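Local coordinates for protein uncharacterized HTH-type transcriptional regulator YybR (PDB 4A5N) that probably binds DNA as a MarR-like, redox-sensing transcriptional activator of the HxlR (DUF24) family, here in its reduced form, at residues Glu73-His76 and Pro80-Glu83; Arg62-Glu65 and Ile69-Arg72; Tyr33-Gly38 and Asn43-Ile48. The protein carries 1 engineered substitution. All blocks are in the same frame, centred on the assembly; numbering follows the deposited sequence.

Along the chain contact 3 closes first, joining helices 28-35 and 42-48, then contact 2 leads from the end of helix 54-66 into strand 70-75, and contact 1 pairs that strand with 81-86. Contacts 1 and 2 share strand 70-75, have centres 14 Å apart and touch where V82 packs on R72. Contacts 2 and 3, 13 Å apart between centres, meet where V70 reaches M35. Contacts 1 and 3 stay separate, their nearest atoms about 7 Å apart. Through the touches of V82 on R72 and V70 on M35, the three connect the helices of a winged helix-turn-helix to its beta hairpin, within a domain that probably engages DNA.

Contact 1 of 3, residues Glu73-His76 and Pro80-Glu83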
loop_
_atom_site.group_PDB
_atom_site.type_symbol
_atom_site.label_atom_id
_atom_site.label_comp_id
_atom_site.label_asym_id
_atom_site.label_seq_id
_atom_site.Cartn_x
_atom_site.Cartn_y
_atom_site.Cartn_z
ATOM N N GLU B 73 19.452 14.650 6.884
ATOM C CA GLU B 73 20.645 15.213 7.477
ATOM C C GLU B 73 21.268 16.211 6.505
ATOM O O GLU B 73 21.658 15.834 5.401
ATOM C CB GLU B 73 21.652 14.091 7.790
ATOM C CG GLU B 73 22.905 14.530 8.552
ATOM C CD GLU B 73 22.623 15.045 9.969
ATOM O OE1 GLU B 73 21.667 14.582 10.622
ATOM O OE2 GLU B 73 23.376 15.921 10.441
ATOM N N VAL B 74 21.370 17.463 6.938
ATOM C CA VAL B 74 21.995 18.510 6.150
ATOM C C VAL B 74 23.357 18.883 6.746
ATOM O O VAL B 74 23.449 19.323 7.897
ATOM C CB VAL B 74 21.109 19.751 6.051
ATOM C CG1 VAL B 74 21.726 20.774 5.117
ATOM C CG2 VAL B 74 19.723 19.354 5.571
ATOM N N TYR B 75 24.396 18.710 5.937
ATOM C CA TYR B 75 25.748 19.113 6.303
ATOM C C TYR B 75 25.957 20.551 5.901
ATOM O O TYR B 75 25.597 20.971 4.786
ATOM C CB TYR B 75 26.778 18.194 5.652
ATOM C CG TYR B 75 26.622 16.761 6.125
ATOM C CD1 TYR B 75 25.680 15.909 5.555
ATOM C CD2 TYR B 75 27.386 16.279 7.180
ATOM C CE1 TYR B 75 25.530 14.614 6.000
ATOM C CE2 TYR B 75 27.241 14.986 7.629
ATOM C CZ TYR B 75 26.321 14.157 7.031
ATOM O OH TYR B 75 26.196 12.877 7.486
ATOM N N HIS B 76 26.558 21.306 6.813
ATOM C CA HIS B 76 26.547 22.756 6.740
ATOM C C HIS B 76 27.736 23.346 6.051
ATOM O O HIS B 76 28.296 24.342 6.508
ATOM C CB HIS B 76 26.366 23.349 8.135
ATOM C CG HIS B 76 25.097 22.902 8.801
ATOM N ND1 HIS B 76 23.881 23.333 8.403
ATOM C CD2 HIS B 76 24.875 21.989 9.830
ATOM C CE1 HIS B 76 22.930 22.747 9.149
ATOM N NE2 HIS B 76 23.540 21.924 10.027
ATOM N N PRO B 80 25.718 22.454 0.335
ATOM C CA PRO B 80 25.469 21.477 1.414
ATOM C C PRO B 80 25.240 20.034 0.944
ATOM O O PRO B 80 24.722 19.793 -0.127
ATOM C CB PRO B 80 24.187 21.992 2.093
ATOM C CG PRO B 80 23.509 22.798 1.035
ATOM C CD PRO B 80 24.589 23.385 0.161
ATOM N N LYS B 81 25.659 19.092 1.762
ATOM C CA LYS B 81 25.457 17.697 1.483
ATOM C C LYS B 81 24.156 17.366 2.174
ATOM O O LYS B 81 23.944 17.781 3.319
ATOM C CB LYS B 81 26.616 16.892 2.053
ATOM C CG LYS B 81 26.636 15.418 1.716
ATOM C CD LYS B 81 27.936 14.840 2.262
ATOM C CE LYS B 81 28.189 13.433 1.788
ATOM N NZ LYS B 81 29.216 12.846 2.711
ATOM N N VAL B 82 23.258 16.695 1.455
ATOM C CA VAL B 82 22.017 16.220 2.046
ATOM C C VAL B 82 21.855 14.707 1.879
ATOM O O VAL B 82 21.969 14.148 0.758
ATOM C CB VAL B 82 20.795 16.977 1.551
ATOM C CG1 VAL B 82 19.548 16.470 2.246
ATOM C CG2 VAL B 82 20.984 18.458 1.831
ATOM N N GLU B 83 21.592 14.067 3.013
ATOM C CA GLU B 83 21.433 12.609 3.089
ATOM C C GLU B 83 20.130 12.189 3.760
ATOM O O GLU B 83 19.779 12.710 4.813
ATOM C CB GLU B 83 22.608 12.015 3.862
ATOM C CG GLU B 83 23.923 12.177 3.127
ATOM C CD GLU B 83 25.093 11.684 3.920
ATOM O OE1 GLU B 83 25.012 11.655 5.177
ATOM O OE2 GLU B 83 26.087 11.301 3.272
HETATM O O HOH W 1 28.199 20.144 3.574
#
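Y75 and E83 meet through the phenol hydroxyl: Y75 OH donates to E83 OE1 at 2.9 Å, reaching the carboxylate from above its plane, with ring and carboxylate planes 87° apart. The same oxygen lies at the ring edge, 3.1 Å from Y75 CE1. K81 runs beside the tyrosine and points the same way, its CB 3.8 Å from Y75 CD1; its ammonium stands over the ring face, but so far off that any cation-pi attraction is weak at most. On the other face of the hairpin V74 and V82 lie side by side, CG2 to CG2 at 4.0 Å, and V74 CG1 also touches the CB of P80.

The backbones behind these contacts pair as antiparallel strands. E73 and E83 form a hydrogen-bonded pair, E73 N giving to E83 O at 2.9 Å and E83 N returning to E73 O at 3.0 Å, both nearly straight. V74 and V82 are the non-hydrogen-bonded pair next to it. Toward the loop, Y75 N donates to K81 O at 2.8 Å, while a water accepts from K81 N and donates weakly to Y75 O. This is the outer part of the two-stranded wing of a winged helix-turn-helix.

E83 carries its carboxylate up to the tyrosine on an extended chain, CG anti to its own carbonyl carbon (chi1 -66°). Its other oxygen, OE2, pairs in a salt bridge with K39, and also with K81 NZ, 3.5 Å away. With one hydroxyl and two ammonium groups around it, the carboxylate of E83, a buried residue, probably stays ionised.

Contact 2 of 3, residues Arg62-Glu65 and Ile69-Arg72; sequences RELE and IVHR
L64 lays its CB against CG2 of V70, 3.7 Å away, and its CD2 against CG2 of I69, crossing both side chains at a slant. In V70 the touching methyl is the one anti to the carbonyl carbon, which swings it beside the backbone N and onto the leucine; the same methyl also comes near L64 CD1. I69 instead offers the branch anti to its nitrogen, while its CG1 arm leads off past L64 O.

That carbonyl takes two backbone donors. I69 N approaches almost end-on at 2.9 Å, whereas V70 N, at 3.3 Å, sits well above the carbonyl plane. Helix 54-66, probably the recognition helix of the winged helix-turn-helix, thus passes by a short turn into the first wing strand, 70-75, with F32 and M35 of helix 28-35 packed against I69 and V70.

E65 holds CG opposite its backbone N (chi1 -178°) and runs fully extended along the strand. Its CB and CG pass V70 O, and its carboxylate ends over the aliphatic part of R72, where OE1 lies 3.6 Å from CD. The two charges do not join: E65 OE1 and R72 NE are 4.8 Å apart, and NE donates to Y84 OH on the partner strand. One water bridges E65 OE2 to R72 N, and another donates to both E65 O and V70 O, the latter at 2.7 Å.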
loop_
_atom_site.group_PDB
_atom_site.type_symbol
_atom_site.label_atom_id
_atom_site.label_comp_id
_atom_site.label_asym_id
_atom_site.label_seq_id
_atom_site.Cartn_x
_atom_site.Cartn_y
_atom_site.Cartn_z
ATOM N N ARG B 62 9.734 14.793 1.687
ATOM C CA ARG B 62 9.260 15.694 2.757
ATOM C C ARG B 62 8.125 15.038 3.544
ATOM O O ARG B 62 8.059 15.141 4.781
ATOM C CB ARG B 62 8.786 17.066 2.195
ATOM C CG ARG B 62 9.891 18.105 2.028
ATOM C CD ARG B 62 9.321 19.477 1.658
ATOM N NE ARG B 62 10.286 20.569 1.851
ATOM C CZ ARG B 62 10.161 21.581 2.723
ATOM N NH1 ARG B 62 9.086 21.704 3.515
ATOM N NH2 ARG B 62 11.124 22.500 2.802
ATOM N N GLU B 63 7.227 14.356 2.840
ATOM C CA GLU B 63 6.127 13.675 3.514
ATOM C C GLU B 63 6.611 12.514 4.369
ATOM O O GLU B 63 6.176 12.364 5.492
ATOM C CB GLU B 63 5.092 13.162 2.523
ATOM C CG GLU B 63 4.490 14.258 1.680
ATOM C CD GLU B 63 3.330 13.775 0.866
ATOM O OE1 GLU B 63 3.087 12.556 0.869
ATOM O OE2 GLU B 63 2.665 14.629 0.209
ATOM N N LEU B 64 7.510 11.687 3.845
ATOM C CA LEU B 64 8.153 10.606 4.671
ATOM C C LEU B 64 8.866 11.145 5.907
ATOM O O LEU B 64 8.785 10.573 7.045
ATOM C CB LEU B 64 9.151 9.847 3.809
ATOM C CG LEU B 64 8.505 8.804 2.896
ATOM C CD1 LEU B 64 9.525 8.326 1.863
ATOM C CD2 LEU B 64 7.938 7.632 3.692
ATOM N N GLU B 65 9.573 12.258 5.706
ATOM C CA GLU B 65 10.186 12.996 6.828
ATOM C C GLU B 65 9.147 13.527 7.819
ATOM O O GLU B 65 9.287 13.370 9.065
ATOM C CB GLU B 65 11.123 14.122 6.325
ATOM C CG GLU B 65 11.833 14.885 7.451
ATOM C CD GLU B 65 12.654 16.078 6.958
ATOM O OE1 GLU B 65 12.653 16.376 5.740
ATOM O OE2 GLU B 65 13.310 16.708 7.802
ATOM N N ILE B 69 9.401 8.873 9.265
ATOM C CA ILE B 69 9.959 7.654 8.636
ATOM C C ILE B 69 11.352 7.842 8.049
ATOM O O ILE B 69 12.194 6.912 8.020
ATOM C CB ILE B 69 9.041 7.217 7.471
ATOM C CG1 ILE B 69 7.567 7.146 7.926
ATOM C CG2 ILE B 69 9.522 5.901 6.844
ATOM C CD1 ILE B 69 7.282 6.198 9.078
ATOM N N VAL B 70 11.614 9.067 7.634
ATOM C CA VAL B 70 12.882 9.438 7.068
ATOM C C VAL B 70 13.516 10.612 7.803
ATOM O O VAL B 70 12.832 11.538 8.266
ATOM C CB VAL B 70 12.727 9.736 5.562
ATOM C CG1 VAL B 70 13.970 10.421 4.982
ATOM C CG2 VAL B 70 12.441 8.436 4.832
ATOM N N HIS B 71 14.841 10.516 7.955
ATOM C CA HIS B 71 15.662 11.555 8.511
ATOM C C HIS B 71 16.372 12.226 7.363
ATOM O O HIS B 71 16.910 11.545 6.449
ATOM C CB HIS B 71 16.673 10.986 9.532
ATOM C CG HIS B 71 17.625 12.028 10.074
ATOM N ND1 HIS B 71 17.275 12.917 11.038
ATOM C CD2 HIS B 71 18.930 12.320 9.736
ATOM C CE1 HIS B 71 18.312 13.729 11.299
ATOM N NE2 HIS B 71 19.329 13.372 10.500
ATOM N N ARG B 72 16.322 13.554 7.359
ATOM C CA ARG B 72 17.088 14.370 6.395
ATOM C C ARG B 72 18.230 15.112 7.125
ATOM O O ARG B 72 17.993 16.075 7.879
ATOM C CB ARG B 72 16.159 15.377 5.722
ATOM C CG ARG B 72 16.768 16.235 4.624
ATOM C CD ARG B 72 15.726 17.202 4.065
ATOM N NE ARG B 72 16.175 17.838 2.818
ATOM C CZ ARG B 72 16.740 19.047 2.707
ATOM N NH1 ARG B 72 16.912 19.840 3.750
ATOM N NH2 ARG B 72 17.117 19.475 1.508
HETATM O O HOH W 2 14.971 14.924 9.404
HETATM O O HOH W 3 11.970 12.606 10.634
#

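Contact 3 of 3, residues Tyr33-Gly38 and Asn43-Ile48; sequences YHMIDG and NEFRRI
I48 sets its CG2 methyl over the centre of the H34 imidazole in a CH-pi contact, 3.4 Å from the ring centroid and 15° off the normal. Within the ring, CD2 and NE2 of H34 lie nearest that methyl, while I48 CD1 reaches back to ND1 and CG, the two side chains sliding past each other in opposite directions. The opposite face of the imidazole is touched at its rim by CD2 of Y33. Replacing this histidine by an alanine would take away the ring between Y33 and I48 and is likely to leave the CG2 methyl of I48 without its aromatic partner and a gap between the helices.

The second interaction is Met-aromatic. M35 crosses F45 at about a right angle, and its CG, SD and CE all lie 3.8 Å from F45 CZ. The sulfur is at the ring edge, 84° off the normal, and the bend at chi3 (-85°) brings the terminal methyl back to the same CZ.

Together the two pairs join helices 28-35 and 42-48. F45 also packs on L57 and L61 of helix 54-66, while M35 packs on Y84 and L86 of strand 81-86, connecting the helices to the wing.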
loop_
_atom_site.group_PDB
_atom_site.type_symbol
_atom_site.label_atom_id
_atom_site.label_comp_id
_atom_site.label_asym_id
_atom_site.label_seq_id
_atom_site.Cartn_x
_atom_site.Cartn_y
_atom_site.Cartn_z
ATOM N N TYR B 33 12.615 1.352 0.124
ATOM C CA TYR B 33 13.384 0.154 -0.137
ATOM C C TYR B 33 14.873 0.445 -0.304
ATOM O O TYR B 33 15.712 -0.255 0.276
ATOM C CB TYR B 33 12.855 -0.637 -1.345
ATOM C CG TYR B 33 13.675 -1.857 -1.633
ATOM C CD1 TYR B 33 13.525 -3.023 -0.885
ATOM C CD2 TYR B 33 14.647 -1.838 -2.621
ATOM C CE1 TYR B 33 14.317 -4.155 -1.142
ATOM C CE2 TYR B 33 15.436 -2.949 -2.875
ATOM C CZ TYR B 33 15.267 -4.099 -2.144
ATOM O OH TYR B 33 16.081 -5.168 -2.442
ATOM N N HIS B 34 15.177 1.511 -1.033
ATOM C CA HIS B 34 16.543 1.856 -1.360
ATOM C C HIS B 34 17.292 2.475 -0.191
ATOM O O HIS B 34 18.507 2.520 -0.186
ATOM C CB HIS B 34 16.570 2.685 -2.646
ATOM C CG HIS B 34 16.338 1.836 -3.906
ATOM N ND1 HIS B 34 17.360 1.275 -4.604
ATOM C CD2 HIS B 34 15.159 1.444 -4.564
ATOM C CE1 HIS B 34 16.859 0.546 -5.619
ATOM N NE2 HIS B 34 15.518 0.651 -5.594
ATOM N N MET B 35 16.578 2.869 0.846
ATOM C CA MET B 35 17.255 3.294 2.070
ATOM C C MET B 35 17.477 2.162 3.057
ATOM O O MET B 35 18.145 2.382 4.079
ATOM C CB MET B 35 16.523 4.428 2.752
ATOM C CG MET B 35 16.667 5.775 2.044
ATOM S SD MET B 35 15.708 7.131 2.778
ATOM C CE MET B 35 14.124 6.868 1.959
ATOM N N ILE B 36 16.942 0.975 2.777
ATOM C CA ILE B 36 17.092 -0.167 3.702
ATOM C C ILE B 36 18.587 -0.476 3.928
ATOM O O ILE B 36 19.018 -0.726 5.061
ATOM C CB ILE B 36 16.325 -1.413 3.185
ATOM C CG1 ILE B 36 14.807 -1.258 3.336
ATOM C CG2 ILE B 36 16.772 -2.685 3.898
ATOM C CD1 ILE B 36 14.034 -2.449 2.845
ATOM N N ASP B 37 19.396 -0.408 2.881
ATOM C CA ASP B 37 20.825 -0.704 3.011
ATOM C C ASP B 37 21.716 0.479 3.364
ATOM O O ASP B 37 22.930 0.336 3.327
ATOM C CB ASP B 37 21.377 -1.426 1.751
ATOM C CG ASP B 37 21.428 -0.546 0.486
ATOM O OD1 ASP B 37 20.951 0.610 0.443
ATOM O OD2 ASP B 37 21.973 -1.056 -0.514
ATOM N N GLY B 38 21.106 1.622 3.699
ATOM C CA GLY B 38 21.817 2.841 4.128
ATOM C C GLY B 38 21.407 4.123 3.413
ATOM O O GLY B 38 20.649 4.093 2.447
ATOM N N ASN B 43 20.255 12.867 -5.667
ATOM C CA ASN B 43 20.689 12.367 -6.971
ATOM C C ASN B 43 20.760 10.833 -7.118
ATOM O O ASN B 43 20.578 10.304 -8.216
ATOM C CB ASN B 43 22.016 13.024 -7.374
ATOM C CG ASN B 43 21.849 14.473 -7.860
ATOM O OD1 ASN B 43 22.838 15.180 -8.075
ATOM N ND2 ASN B 43 20.618 14.920 -7.996
ATOM N N GLU B 44 20.992 10.111 -6.018
ATOM C CA GLU B 44 20.978 8.656 -6.086
ATOM C C GLU B 44 19.559 8.152 -6.327
ATOM O O GLU B 44 19.374 7.176 -7.046
ATOM C CB GLU B 44 21.552 8.025 -4.818
ATOM C CG GLU B 44 23.008 8.373 -4.595
ATOM C CD GLU B 44 23.638 7.676 -3.413
ATOM O OE1 GLU B 44 23.420 8.152 -2.278
ATOM O OE2 GLU B 44 24.380 6.671 -3.624
ATOM N N PHE B 45 18.587 8.815 -5.703
ATOM C CA PHE B 45 17.176 8.495 -5.875
ATOM C C PHE B 45 16.712 8.797 -7.310
ATOM O O PHE B 45 15.911 8.022 -7.834
ATOM C CB PHE B 45 16.284 9.291 -4.946
ATOM C CG PHE B 45 16.345 8.880 -3.498
ATOM C CD1 PHE B 45 16.140 7.564 -3.108
ATOM C CD2 PHE B 45 16.508 9.837 -2.525
ATOM C CE1 PHE B 45 16.142 7.233 -1.753
ATOM C CE2 PHE B 45 16.500 9.513 -1.176
ATOM C CZ PHE B 45 16.306 8.215 -0.803
ATOM N N ARG B 46 17.152 9.918 -7.888
ATOM C CA ARG B 46 16.807 10.262 -9.274
ATOM C C ARG B 46 17.294 9.198 -10.255
ATOM O O ARG B 46 16.664 8.951 -11.313
ATOM C CB ARG B 46 17.402 11.611 -9.700
ATOM C CG ARG B 46 16.705 12.846 -9.181
ATOM C CD ARG B 46 17.572 14.076 -9.410
ATOM N NE ARG B 46 17.616 14.459 -10.835
ATOM C CZ ARG B 46 18.436 15.370 -11.360
ATOM N NH1 ARG B 46 19.289 16.036 -10.589
ATOM N NH2 ARG B 46 18.383 15.637 -12.673
ATOM N N ARG B 47 18.458 8.621 -9.968
ATOM C CA ARG B 47 18.964 7.518 -10.794
ATOM C C ARG B 47 18.134 6.259 -10.539
ATOM O O ARG B 47 17.983 5.436 -11.421
ATOM C CB ARG B 47 20.438 7.221 -10.484
ATOM C CG ARG B 47 21.380 8.360 -10.826
ATOM C CD ARG B 47 22.765 8.196 -10.205
ATOM N NE ARG B 47 23.459 9.439 -10.434
ATOM C CZ ARG B 47 24.099 10.144 -9.522
ATOM N NH1 ARG B 47 24.223 9.717 -8.264
ATOM N NH2 ARG B 47 24.635 11.276 -9.880
ATOM N N ILE B 48 17.660 6.070 -9.313
ATOM C CA ILE B 48 16.796 4.914 -9.003
ATOM C C ILE B 48 15.449 5.073 -9.748
ATOM O O ILE B 48 14.921 4.087 -10.253
ATOM C CB ILE B 48 16.673 4.695 -7.456
ATOM C CG1 ILE B 48 18.033 4.273 -6.885
ATOM C CG2 ILE B 48 15.619 3.654 -7.083
ATOM C CD1 ILE B 48 18.276 4.768 -5.464
#